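Local coordinates for protein ORF48 (Lactococcus phage TP901-1, PDB 3UH8) that forms part of the phage baseplate, the host-adhesion organelle, to which its immunoglobulin-like N-terminal domain probably contributes a structural building block, at residues T7-E12 / Q35-G40; V20-A25 / N86-V91; S29-A34 / K80-D85. All blocks are in the same frame, centred on the assembly; numbering follows the deposited sequence.

Contact 1 of 3, residues T7-E12 / Q35-G40; sequences TLSTTE and QIVENG
The parallel pairing of strand 2-9 with strand 30-38, within the mixed sheet of this immunoglobulin-like domain, sets Thr7 beside Gln35, Leu8 beside Ile36 and Ser9 beside Val37. Leu8 bonds through both its backbone N and its O: the N donates to Gln35 O and the O accepts from Val37 N, each over 2.7 Å. One step on, Thr10 N reaches Val37 O at 3.0 Å. On the face carrying Thr7, Ser9, Gln35 and Val37, Thr7 CG2 lies 3.8 Å from Gln35 CG, the two side chains running side by side, and also touches Val37 CG2. Leu8 and Ile36 turn to the other face, where Phe98 and Phe117 pack on the first and Phe100 on the second.

Toward the ends of the two strands the contact turns polar. Ser9 OG, anti to its backbone N (chi1 -178°), accepts from Glu12 N at 2.9 Å in an ST motif, and a water joins OG to Gly40 N, the latter bond weak. Thr10 OG1 donates to Glu38 OE1 (3.0 Å), meeting it on the anti side, 25° out of the carboxylate plane; Glu38 OE2 is salt-bridged to Lys43. Thr11 crosses Asn39 at about a right angle, and its OG1 receives Asn39 N at 3.3 Å while donating to Glu12 OE2 at 2.8 Å. Thr11 OG1 thus accepts from the backbone of 35-40 while donating to a carboxylate of its own segment, and Lys43 would be expected to stabilise the negative charge that Thr10 engages.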
ATOM      1  N   THR A   7      -7.653   4.860   4.477  1.00 28.41           N
ATOM      2  CA  THR A   7      -8.617   3.805   4.161  1.00 28.57           C
ATOM      3  C   THR A   7      -8.648   3.642   2.636  1.00 33.31           C
ATOM      4  O   THR A   7      -8.962   4.599   1.925  1.00 32.65           O
ATOM      5  CB  THR A   7     -10.000   4.128   4.758  1.00 37.64           C
ATOM      6  OG1 THR A   7      -9.850   4.529   6.122  1.00 38.32           O
ATOM      7  CG2 THR A   7     -10.965   2.956   4.668  1.00 35.79           C
ATOM      8  N   LEU A   8      -8.304   2.442   2.139  1.00 30.42           N
ATOM      9  CA  LEU A   8      -8.269   2.169   0.703  1.00 30.61           C
ATOM     10  C   LEU A   8      -9.364   1.226   0.242  1.00 35.36           C
ATOM     11  O   LEU A   8      -9.587   0.185   0.860  1.00 34.68           O
ATOM     12  CB  LEU A   8      -6.884   1.668   0.257  1.00 30.70           C
ATOM     13  CG  LEU A   8      -5.723   2.638   0.467  1.00 35.45           C
ATOM     14  CD1 LEU A   8      -4.405   1.947   0.297  1.00 35.38           C
ATOM     15  CD2 LEU A   8      -5.824   3.844  -0.456  1.00 37.46           C
ATOM     16  N   SER A   9     -10.031   1.592  -0.864  1.00 32.71           N
ATOM     17  CA  SER A   9     -11.125   0.833  -1.459  1.00 33.01           C
ATOM     18  C   SER A   9     -10.709   0.031  -2.697  1.00 37.81           C
ATOM     19  O   SER A   9      -9.784   0.420  -3.415  1.00 36.95           O
ATOM     20  CB  SER A   9     -12.295   1.754  -1.791  1.00 36.56           C
ATOM     21  OG  SER A   9     -13.392   1.030  -2.322  1.00 45.39           O
ATOM     22  N   THR A  10     -11.415  -1.088  -2.938  1.00 35.35           N
ATOM     23  CA  THR A  10     -11.204  -1.971  -4.092  1.00 35.72           C
ATOM     24  C   THR A  10     -12.263  -1.693  -5.162  1.00 40.58           C
ATOM     25  O   THR A  10     -12.040  -1.956  -6.346  1.00 39.99           O
ATOM     26  CB  THR A  10     -11.211  -3.446  -3.666  1.00 43.92           C
ATOM     27  OG1 THR A  10     -12.500  -3.785  -3.149  1.00 43.98           O
ATOM     28  CG2 THR A  10     -10.131  -3.773  -2.645  1.00 42.80           C
ATOM     29  N   THR A  11     -13.415  -1.172  -4.723  1.00 38.48           N
ATOM     30  CA  THR A  11     -14.552  -0.812  -5.563  1.00 38.79           C
ATOM     31  C   THR A  11     -14.501   0.666  -5.960  1.00 44.39           C
ATOM     32  O   THR A  11     -14.644   0.990  -7.138  1.00 44.26           O
ATOM     33  CB  THR A  11     -15.875  -1.115  -4.820  1.00 44.64           C
ATOM     34  OG1 THR A  11     -15.897  -0.372  -3.601  1.00 43.12           O
ATOM     35  CG2 THR A  11     -16.081  -2.594  -4.521  1.00 43.19           C
ATOM     36  N   GLU A  12     -14.312   1.579  -4.991  1.00 41.62           N
ATOM     37  CA  GLU A  12     -14.323   3.038  -5.181  1.00 41.86           C
ATOM     38  C   GLU A  12     -12.963   3.717  -5.471  1.00 46.48           C
ATOM     39  O   GLU A  12     -11.929   3.182  -5.093  1.00 46.19           O
ATOM     40  CB  GLU A  12     -14.859   3.644  -3.918  1.00 43.32           C
ATOM     41  CG  GLU A  12     -16.281   4.066  -4.008  1.00 55.14           C
ATOM     42  CD  GLU A  12     -17.123   3.257  -3.078  1.00 79.04           C
ATOM     43  OE1 GLU A  12     -17.462   3.796  -2.001  1.00 75.13           O
ATOM     44  OE2 GLU A  12     -17.317   2.053  -3.367  1.00 73.77           O
ATOM     45  N   GLN A  35      -6.357   0.677   5.865  1.00 25.10           N
ATOM     46  CA  GLN A  35      -7.592  -0.061   6.134  1.00 25.57           C
ATOM     47  C   GLN A  35      -8.174  -0.449   4.763  1.00 30.69           C
ATOM     48  O   GLN A  35      -8.528   0.432   3.979  1.00 30.19           O
ATOM     49  CB  GLN A  35      -8.583   0.798   6.956  1.00 26.96           C
ATOM     50  CG  GLN A  35      -9.990   0.206   7.042  1.00 41.35           C
ATOM     51  CD  GLN A  35     -10.241  -0.517   8.333  1.00 60.36           C
ATOM     52  OE1 GLN A  35     -10.506   0.100   9.370  1.00 56.22           O
ATOM     53  NE2 GLN A  35     -10.207  -1.840   8.291  1.00 49.61           N
ATOM     54  N   ILE A  36      -8.185  -1.751   4.435  1.00 28.16           N
ATOM     55  CA  ILE A  36      -8.723  -2.250   3.175  1.00 28.33           C
ATOM     56  C   ILE A  36     -10.250  -2.289   3.275  1.00 34.09           C
ATOM     57  O   ILE A  36     -10.816  -2.746   4.271  1.00 33.80           O
ATOM     58  CB  ILE A  36      -8.071  -3.580   2.726  1.00 31.24           C
ATOM     59  CG1 ILE A  36      -6.521  -3.536   2.841  1.00 31.39           C
ATOM     60  CG2 ILE A  36      -8.496  -3.980   1.324  1.00 31.70           C
ATOM     61  CD1 ILE A  36      -5.731  -2.307   2.155  1.00 36.50           C
ATOM     62  N   VAL A  37     -10.880  -1.719   2.262  1.00 31.96           N
ATOM     63  CA  VAL A  37     -12.320  -1.563   2.195  1.00 32.35           C
ATOM     64  C   VAL A  37     -12.895  -2.057   0.867  1.00 38.07           C
ATOM     65  O   VAL A  37     -12.271  -1.913  -0.184  1.00 37.69           O
ATOM     66  CB  VAL A  37     -12.698  -0.104   2.594  1.00 36.12           C
ATOM     67  CG1 VAL A  37     -13.654   0.562   1.613  1.00 35.89           C
ATOM     68  CG2 VAL A  37     -13.243  -0.046   4.017  1.00 35.92           C
ATOM     69  N   GLU A  38     -14.073  -2.683   0.939  1.00 36.20           N
ATOM     70  CA  GLU A  38     -14.833  -3.162  -0.210  1.00 36.86           C
ATOM     71  C   GLU A  38     -16.267  -2.707   0.036  1.00 42.03           C
ATOM     72  O   GLU A  38     -16.907  -3.180   0.979  1.00 41.73           O
ATOM     73  CB  GLU A  38     -14.719  -4.690  -0.377  1.00 38.34           C
ATOM     74  CG  GLU A  38     -15.207  -5.175  -1.732  1.00 48.71           C
ATOM     75  CD  GLU A  38     -14.642  -6.504  -2.193  1.00 68.54           C
ATOM     76  OE1 GLU A  38     -13.852  -6.507  -3.164  1.00 62.50           O
ATOM     77  OE2 GLU A  38     -15.009  -7.545  -1.601  1.00 61.23           O
ATOM     78  N   ASN A  39     -16.729  -1.719  -0.761  1.00 39.58           N
ATOM     79  CA  ASN A  39     -18.048  -1.074  -0.667  1.00 39.91           C
ATOM     80  C   ASN A  39     -18.266  -0.310   0.662  1.00 44.72           C
ATOM     81  O   ASN A  39     -19.384  -0.274   1.185  1.00 44.37           O
ATOM     82  CB  ASN A  39     -19.200  -2.054  -0.974  1.00 41.31           C
ATOM     83  CG  ASN A  39     -19.327  -2.456  -2.422  1.00 67.40           C
ATOM     84  OD1 ASN A  39     -19.197  -1.646  -3.349  1.00 60.73           O
ATOM     85  ND2 ASN A  39     -19.664  -3.714  -2.644  1.00 60.96           N
ATOM     86  N   GLY A  40     -17.198   0.300   1.175  1.00 41.83           N
ATOM     87  CA  GLY A  40     -17.231   1.079   2.410  1.00 41.89           C
ATOM     88  C   GLY A  40     -17.182   0.268   3.689  1.00 46.19           C
ATOM     89  O   GLY A  40     -17.466   0.801   4.766  1.00 45.98           O
TER
HETATM   90  O   HOH W   1     -15.661   1.474  -0.913  1.00 43.56           O

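Contact 2 of 3, residues V20-A25 / N86-V91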
ATOM      1  N   VAL A  20      -0.845  11.621   2.546  1.00 30.93           N
ATOM      2  CA  VAL A  20       0.353  10.985   3.099  1.00 30.38           C
ATOM      3  C   VAL A  20       1.574  11.768   2.622  1.00 33.19           C
ATOM      4  O   VAL A  20       1.824  11.836   1.418  1.00 32.53           O
ATOM      5  CB  VAL A  20       0.441   9.472   2.741  1.00 34.30           C
ATOM      6  CG1 VAL A  20       1.784   8.870   3.155  1.00 33.99           C
ATOM      7  CG2 VAL A  20      -0.708   8.692   3.370  1.00 34.12           C
ATOM      8  N   LYS A  21       2.323  12.361   3.565  1.00 29.48           N
ATOM      9  CA  LYS A  21       3.524  13.142   3.264  1.00 29.17           C
ATOM     10  C   LYS A  21       4.764  12.504   3.882  1.00 32.20           C
ATOM     11  O   LYS A  21       5.002  12.634   5.087  1.00 32.06           O
ATOM     12  CB  LYS A  21       3.362  14.612   3.687  1.00 31.83           C
ATOM     13  CG  LYS A  21       2.315  15.360   2.879  1.00 46.79           C
ATOM     14  CD  LYS A  21       2.186  16.805   3.308  1.00 56.89           C
ATOM     15  CE  LYS A  21       1.242  17.557   2.406  1.00 68.98           C
ATOM     16  NZ  LYS A  21       1.109  18.977   2.814  1.00 79.66           N
ATOM     17  N   LEU A  22       5.536  11.788   3.054  1.00 27.80           N
ATOM     18  CA  LEU A  22       6.752  11.098   3.485  1.00 27.38           C
ATOM     19  C   LEU A  22       8.001  11.971   3.305  1.00 31.58           C
ATOM     20  O   LEU A  22       7.962  12.963   2.575  1.00 30.43           O
ATOM     21  CB  LEU A  22       6.909   9.742   2.761  1.00 27.19           C
ATOM     22  CG  LEU A  22       5.755   8.726   2.860  1.00 31.49           C
ATOM     23  CD1 LEU A  22       6.054   7.485   2.045  1.00 31.50           C
ATOM     24  CD2 LEU A  22       5.474   8.320   4.297  1.00 33.81           C
ATOM     25  N   ARG A  23       9.094  11.615   4.002  1.00 29.37           N
ATOM     26  CA  ARG A  23      10.368  12.332   3.942  1.00 29.83           C
ATOM     27  C   ARG A  23      11.427  11.473   3.280  1.00 34.37           C
ATOM     28  O   ARG A  23      11.660  10.336   3.693  1.00 33.68           O
ATOM     29  CB  ARG A  23      10.812  12.812   5.329  1.00 30.88           C
ATOM     30  CG  ARG A  23       9.994  13.991   5.846  1.00 43.50           C
ATOM     31  CD  ARG A  23      10.130  14.166   7.344  1.00 57.35           C
ATOM     32  NE  ARG A  23       9.671  12.982   8.069  1.00 68.58           N
ATOM     33  CZ  ARG A  23       9.016  13.010   9.225  1.00 84.83           C
ATOM     34  NH1 ARG A  23       8.728  14.165   9.807  1.00 73.36           N
ATOM     35  NH2 ARG A  23       8.638  11.878   9.802  1.00 72.52           N
ATOM     36  N   HIS A  24      12.044  12.026   2.233  1.00 32.11           N
ATOM     37  CA  HIS A  24      13.049  11.395   1.383  1.00 32.56           C
ATOM     38  C   HIS A  24      14.274  10.754   2.069  1.00 37.53           C
ATOM     39  O   HIS A  24      14.517   9.559   1.871  1.00 37.11           O
ATOM     40  CB  HIS A  24      13.442  12.350   0.243  1.00 33.39           C
ATOM     41  CG  HIS A  24      14.745  12.023  -0.408  1.00 36.88           C
ATOM     42  ND1 HIS A  24      14.884  10.919  -1.223  1.00 38.77           N
ATOM     43  CD2 HIS A  24      15.939  12.651  -0.310  1.00 38.45           C
ATOM     44  CE1 HIS A  24      16.148  10.919  -1.607  1.00 38.02           C
ATOM     45  NE2 HIS A  24      16.820  11.945  -1.083  1.00 38.44           N
ATOM     46  N   ALA A  25      15.052  11.538   2.833  1.00 34.86           N
ATOM     47  CA  ALA A  25      16.276  11.050   3.477  1.00 35.02           C
ATOM     48  C   ALA A  25      16.145  10.811   4.988  1.00 39.16           C
ATOM     49  O   ALA A  25      17.139  10.905   5.716  1.00 39.15           O
ATOM     50  CB  ALA A  25      17.428  12.006   3.178  1.00 35.76           C
ATOM     51  N   ASN A  86      13.125   2.752  -2.334  1.00 22.14           N
ATOM     52  CA  ASN A  86      12.513   2.837  -3.664  1.00 22.38           C
ATOM     53  C   ASN A  86      11.224   3.661  -3.614  1.00 26.58           C
ATOM     54  O   ASN A  86      10.997   4.494  -4.495  1.00 26.10           O
ATOM     55  CB  ASN A  86      12.227   1.435  -4.215  1.00 23.97           C
ATOM     56  CG  ASN A  86      12.101   1.340  -5.722  1.00 51.85           C
ATOM     57  OD1 ASN A  86      11.729   2.292  -6.420  1.00 48.71           O
ATOM     58  ND2 ASN A  86      12.391   0.164  -6.259  1.00 44.38           N
ATOM     59  N   ALA A  87      10.396   3.443  -2.572  1.00 22.92           N
ATOM     60  CA  ALA A  87       9.143   4.168  -2.362  1.00 22.87           C
ATOM     61  C   ALA A  87       9.361   5.653  -2.034  1.00 27.20           C
ATOM     62  O   ALA A  87       8.465   6.464  -2.266  1.00 27.07           O
ATOM     63  CB  ALA A  87       8.336   3.502  -1.260  1.00 23.63           C
ATOM     64  N   LEU A  88      10.548   6.006  -1.507  1.00 24.04           N
ATOM     65  CA  LEU A  88      10.911   7.370  -1.108  1.00 24.24           C
ATOM     66  C   LEU A  88      11.778   8.115  -2.126  1.00 29.26           C
ATOM     67  O   LEU A  88      12.002   9.317  -1.966  1.00 29.12           O
ATOM     68  CB  LEU A  88      11.649   7.341   0.248  1.00 24.16           C
ATOM     69  CG  LEU A  88      10.918   6.744   1.446  1.00 28.74           C
ATOM     70  CD1 LEU A  88      11.896   6.413   2.548  1.00 28.79           C
ATOM     71  CD2 LEU A  88       9.848   7.678   1.959  1.00 30.79           C
ATOM     72  N   GLN A  89      12.258   7.426  -3.172  1.00 26.02           N
ATOM     73  CA  GLN A  89      13.163   7.984  -4.167  1.00 25.91           C
ATOM     74  C   GLN A  89      12.625   9.159  -4.974  1.00 29.43           C
ATOM     75  O   GLN A  89      13.331  10.151  -5.092  1.00 28.72           O
ATOM     76  CB  GLN A  89      13.691   6.892  -5.088  1.00 27.40           C
ATOM     77  CG  GLN A  89      14.981   7.269  -5.797  1.00 44.40           C
ATOM     78  CD  GLN A  89      15.335   6.208  -6.792  1.00 65.10           C
ATOM     79  OE1 GLN A  89      15.156   6.367  -8.002  1.00 59.78           O
ATOM     80  NE2 GLN A  89      15.773   5.071  -6.292  1.00 58.33           N
ATOM     81  N   PHE A  90      11.417   9.023  -5.549  1.00 25.86           N
ATOM     82  CA  PHE A  90      10.844  10.123  -6.329  1.00 25.36           C
ATOM     83  C   PHE A  90      10.285  11.220  -5.429  1.00 28.81           C
ATOM     84  O   PHE A  90       9.217  11.057  -4.826  1.00 28.12           O
ATOM     85  CB  PHE A  90       9.837   9.640  -7.396  1.00 27.19           C
ATOM     86  CG  PHE A  90       9.229  10.763  -8.209  1.00 28.83           C
ATOM     87  CD1 PHE A  90       7.937  11.206  -7.958  1.00 31.80           C
ATOM     88  CD2 PHE A  90       9.971  11.415  -9.190  1.00 30.89           C
ATOM     89  CE1 PHE A  90       7.388  12.267  -8.683  1.00 32.61           C
ATOM     90  CE2 PHE A  90       9.421  12.478  -9.915  1.00 33.57           C
ATOM     91  CZ  PHE A  90       8.131  12.894  -9.661  1.00 31.68           C
ATOM     92  N   VAL A  91      11.021  12.345  -5.333  1.00 25.51           N
ATOM     93  CA  VAL A  91      10.617  13.498  -4.535  1.00 25.43           C
ATOM     94  C   VAL A  91       9.516  14.222  -5.305  1.00 30.13           C
ATOM     95  O   VAL A  91       9.776  14.872  -6.313  1.00 30.09           O
ATOM     96  CB  VAL A  91      11.809  14.408  -4.121  1.00 29.19           C
ATOM     97  CG1 VAL A  91      11.332  15.708  -3.477  1.00 28.92           C
ATOM     98  CG2 VAL A  91      12.754  13.670  -3.177  1.00 29.00           C
TER
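His24 ND1 donates to Leu88 O over 3.4 Å, a weak but fairly straight bond with an N-H...O angle of 161°. It joins the residue just after strand 21-23, which runs parallel to strand 112-122 in the sheet of the immunoglobulin-like domain, to the short, weakly bonded helix 85-89 that follows strand 78-82. His24 CG is anti to the backbone N (chi1 161°), and the imidazole meets the carbonyl oxygen at its edge, in the ring plane. The bond needs the proton on ND1, and at this length it can orient the ring only loosely.

The apolar part of the contact is carried by Leu88, which points at the strand. Its CD2 methyl sits 3.7 Å from Leu22 CB, and Leu22 CD1 approaches the same methyl at 3.8 Å; the two leucine side chains cross at about a right angle. Leu88 CD2 also rests against the backbone, 3.7 Å from Arg23 O, so one methyl touches both the side chain of one strand residue and the carbonyl of the next. Leu88 CB in turn lies 4.0 Å from His24 O.

Neighbouring residues hold both elements: Gln30 of strand 30-38 touches both leucines, and Tyr119 OH donates to Ala87 O. The guanidinium of Arg23, whose CB points away from the helix, is salt-bridged to Asp26.

Val91, in the loop after the helix, completes the contact. Its side chain crosses that of His24 at about a right angle: the CG2 methyl approaches the ring obliquely, 3.7 Å from His24 CB and 3.8 Å from His24 CG.

Contact 3 of 3, residues S29-A34 / K80-D85; sequences SQAIVA and KYVASD
Lys80 lays its side chain past Ala31 on one face of an antiparallel strand pair, while Ile32 and Tyr81 turn to the other. The lysine is extended throughout, and its CE comes within 3.9 Å of Ala31 CB; beyond it NZ forms a long, weak ion pair with Glu3. Val33 and Val82 share this face with them. On the other face, Tyr81 CG is anti to the backbone N and beside the carbonyl carbon (chi1 163°), on the side of the residues that follow, and Ala83 N stands 3.9 Å above one face of the Tyr81 ring, offset toward its rim. The ring also stacks on Phe52.

Ile32 and Tyr81 form the hydrogen-bonded pair, Ile32 N donating to Tyr81 O at 2.8 Å and Tyr81 N to Ile32 O at 3.0 Å. Ala83 N adds a bond to Gln30 O at 2.8 Å. Past it a water bridges the segments, accepting from Gln30 N and donating to Ala83 O, each at 2.9 Å.

Ser84 N donates to Tyr81 OH over 3.2 Å. Ser84 is also the N-cap of helix 85-89, its OG receiving Ala87 N. The carboxylate of Glu67 takes both hydroxyls, OE1 bonding to Tyr81 OH and OE2 to Ser84 OG. The phenol oxygen thus has two partners, Ser84 N and Glu67, which hold the ring's outer end, and the shared carboxylate couples the end of the strand to the start of the helix.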
ATOM      1  N   SER A  29      12.154   5.201  10.628  1.00 26.15           N
ATOM      2  CA  SER A  29      11.193   4.471   9.807  0.50 25.34           C
ATOM      3  C   SER A  29       9.915   5.261   9.541  1.00 27.93           C
ATOM      4  O   SER A  29       9.525   6.129  10.323  1.00 27.37           O
ATOM      5  CB  SER A  29      10.904   3.084  10.378  0.50 28.63           C
ATOM      6  OG  SER A  29       9.957   3.097  11.431  0.50 36.68           O
ATOM      7  N   GLN A  30       9.308   4.995   8.380  1.00 22.93           N
ATOM      8  CA  GLN A  30       8.096   5.665   7.901  1.00 22.04           C
ATOM      9  C   GLN A  30       7.168   4.595   7.357  1.00 24.77           C
ATOM     10  O   GLN A  30       7.552   3.849   6.457  1.00 24.04           O
ATOM     11  CB  GLN A  30       8.421   6.688   6.802  1.00 23.05           C
ATOM     12  CG  GLN A  30       9.271   7.862   7.259  1.00 27.05           C
ATOM     13  CD  GLN A  30       9.570   8.780   6.110  1.00 37.26           C
ATOM     14  OE1 GLN A  30       8.925   9.812   5.934  1.00 31.52           O
ATOM     15  NE2 GLN A  30      10.535   8.408   5.284  1.00 27.75           N
ATOM     16  N   ALA A  31       5.960   4.494   7.917  1.00 21.48           N
ATOM     17  CA  ALA A  31       5.027   3.463   7.492  1.00 21.18           C
ATOM     18  C   ALA A  31       3.638   3.957   7.136  1.00 25.01           C
ATOM     19  O   ALA A  31       3.145   4.916   7.736  1.00 25.10           O
ATOM     20  CB  ALA A  31       4.938   2.373   8.553  1.00 21.89           C
ATOM     21  N   ILE A  32       3.014   3.287   6.146  1.00 20.79           N
ATOM     22  CA  ILE A  32       1.650   3.572   5.690  0.80 20.34           C
ATOM     23  C   ILE A  32       0.725   2.495   6.282  1.00 23.74           C
ATOM     24  O   ILE A  32       0.863   1.317   5.944  1.00 23.00           O
ATOM     25  CB  ILE A  32       1.534   3.673   4.135  0.80 23.24           C
ATOM     26  CG1 ILE A  32       2.345   4.875   3.581  0.80 23.32           C
ATOM     27  CG2 ILE A  32       0.053   3.751   3.690  0.80 24.17           C
ATOM     28  CD1 ILE A  32       2.537   4.906   2.029  0.80 27.35           C
ATOM     29  N   VAL A  33      -0.169   2.897   7.187  1.00 20.52           N
ATOM     30  CA  VAL A  33      -1.129   2.000   7.827  1.00 20.71           C
ATOM     31  C   VAL A  33      -2.402   2.110   6.987  1.00 24.51           C
ATOM     32  O   VAL A  33      -2.954   3.202   6.852  1.00 24.03           O
ATOM     33  CB  VAL A  33      -1.352   2.322   9.331  1.00 24.65           C
ATOM     34  CG1 VAL A  33      -2.280   1.297   9.982  1.00 24.48           C
ATOM     35  CG2 VAL A  33      -0.024   2.387  10.084  1.00 24.42           C
ATOM     36  N   ALA A  34      -2.811   1.009   6.351  1.00 21.42           N
ATOM     37  CA  ALA A  34      -3.981   1.048   5.476  1.00 21.62           C
ATOM     38  C   ALA A  34      -5.126   0.131   5.880  1.00 26.79           C
ATOM     39  O   ALA A  34      -4.905  -1.040   6.187  1.00 25.74           O
ATOM     40  CB  ALA A  34      -3.573   0.790   4.031  1.00 22.22           C
ATOM     41  N   LYS A  80       0.307  -2.767   7.394  1.00 20.46           N
ATOM     42  CA  LYS A  80       1.331  -1.787   7.721  1.00 19.80           C
ATOM     43  C   LYS A  80       2.502  -1.991   6.764  1.00 22.14           C
ATOM     44  O   LYS A  80       3.169  -3.026   6.821  1.00 21.76           O
ATOM     45  CB  LYS A  80       1.763  -1.916   9.195  1.00 22.30           C
ATOM     46  CG  LYS A  80       2.787  -0.878   9.638  1.00 34.52           C
ATOM     47  CD  LYS A  80       3.206  -1.097  11.078  1.00 41.22           C
ATOM     48  CE  LYS A  80       4.300  -0.147  11.490  1.00 50.70           C
ATOM     49  NZ  LYS A  80       4.612  -0.267  12.935  1.00 60.08           N
ATOM     50  N   TYR A  81       2.718  -1.026   5.856  1.00 17.02           N
ATOM     51  CA  TYR A  81       3.823  -1.083   4.900  1.00 16.02           C
ATOM     52  C   TYR A  81       4.897  -0.065   5.284  1.00 18.39           C
ATOM     53  O   TYR A  81       4.596   1.121   5.378  1.00 17.13           O
ATOM     54  CB  TYR A  81       3.339  -0.872   3.440  1.00 16.87           C
ATOM     55  CG  TYR A  81       4.466  -0.525   2.486  1.00 18.24           C
ATOM     56  CD1 TYR A  81       5.381  -1.486   2.074  1.00 19.99           C
ATOM     57  CD2 TYR A  81       4.655   0.786   2.052  1.00 18.94           C
ATOM     58  CE1 TYR A  81       6.452  -1.159   1.243  1.00 20.41           C
ATOM     59  CE2 TYR A  81       5.720   1.125   1.218  1.00 19.69           C
ATOM     60  CZ  TYR A  81       6.622   0.151   0.826  1.00 26.57           C
ATOM     61  OH  TYR A  81       7.668   0.486   0.004  1.00 26.07           O
ATOM     62  N   VAL A  82       6.143  -0.525   5.465  1.00 15.47           N
ATOM     63  CA  VAL A  82       7.277   0.347   5.795  1.00 15.56           C
ATOM     64  C   VAL A  82       7.866   0.857   4.479  1.00 19.67           C
ATOM     65  O   VAL A  82       8.293   0.049   3.649  1.00 18.87           O
ATOM     66  CB  VAL A  82       8.330  -0.356   6.700  1.00 19.69           C
ATOM     67  CG1 VAL A  82       9.538   0.549   6.963  1.00 19.56           C
ATOM     68  CG2 VAL A  82       7.707  -0.808   8.019  1.00 19.51           C
ATOM     69  N   ALA A  83       7.848   2.192   4.275  1.00 16.80           N
ATOM     70  CA  ALA A  83       8.361   2.834   3.062  1.00 16.87           C
ATOM     71  C   ALA A  83       9.825   2.487   2.824  1.00 21.12           C
ATOM     72  O   ALA A  83      10.683   2.779   3.661  1.00 20.11           O
ATOM     73  CB  ALA A  83       8.169   4.344   3.127  1.00 17.52           C
ATOM     74  N   SER A  84      10.083   1.797   1.703  1.00 18.85           N
ATOM     75  CA  SER A  84      11.418   1.383   1.273  1.00 19.09           C
ATOM     76  C   SER A  84      12.142   2.590   0.682  1.00 24.32           C
ATOM     77  O   SER A  84      11.517   3.631   0.467  1.00 24.60           O
ATOM     78  CB  SER A  84      11.308   0.286   0.217  1.00 22.51           C
ATOM     79  OG  SER A  84      10.645   0.752  -0.949  1.00 29.31           O
ATOM     80  N   ASP A  85      13.445   2.446   0.382  1.00 21.42           N
ATOM     81  CA  ASP A  85      14.221   3.510  -0.254  1.00 21.53           C
ATOM     82  C   ASP A  85      13.668   3.794  -1.662  1.00 25.78           C
ATOM     83  O   ASP A  85      13.686   4.943  -2.099  1.00 25.69           O
ATOM     84  CB  ASP A  85      15.717   3.152  -0.300  1.00 23.33           C
ATOM     85  CG  ASP A  85      16.429   3.200   1.044  1.00 32.73           C
ATOM     86  OD1 ASP A  85      15.957   3.931   1.947  1.00 32.68           O
ATOM     87  OD2 ASP A  85      17.481   2.539   1.180  1.00 39.94           O
TER
HETATM   88  O   HOH W   2      10.910   3.756   6.343  1.00 23.81           O

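Contacts 1 and 3 both use strand 30-38, pairing it in parallel with strand 2-9 and antiparallel with strand 78-82; they touch through Leu8 CD1 and Ala34 CB. Contact 3 lies nearest the centre of the chain, and contact 1, on the opposite side of that centre, ends in partly exposed loops where hydroxyls and carboxylates replace regular strand bonds. Contact 2 is no strand pairing: buried leucines pack a helix on a strand, with one weak histidine bond and Val91 at the more exposed rim. It adjoins contact 3, which is nested inside the loop it closes, through a probable hydrogen bond between Arg23 N and Gln30 OE1. Contacts 1 and 2 do not touch.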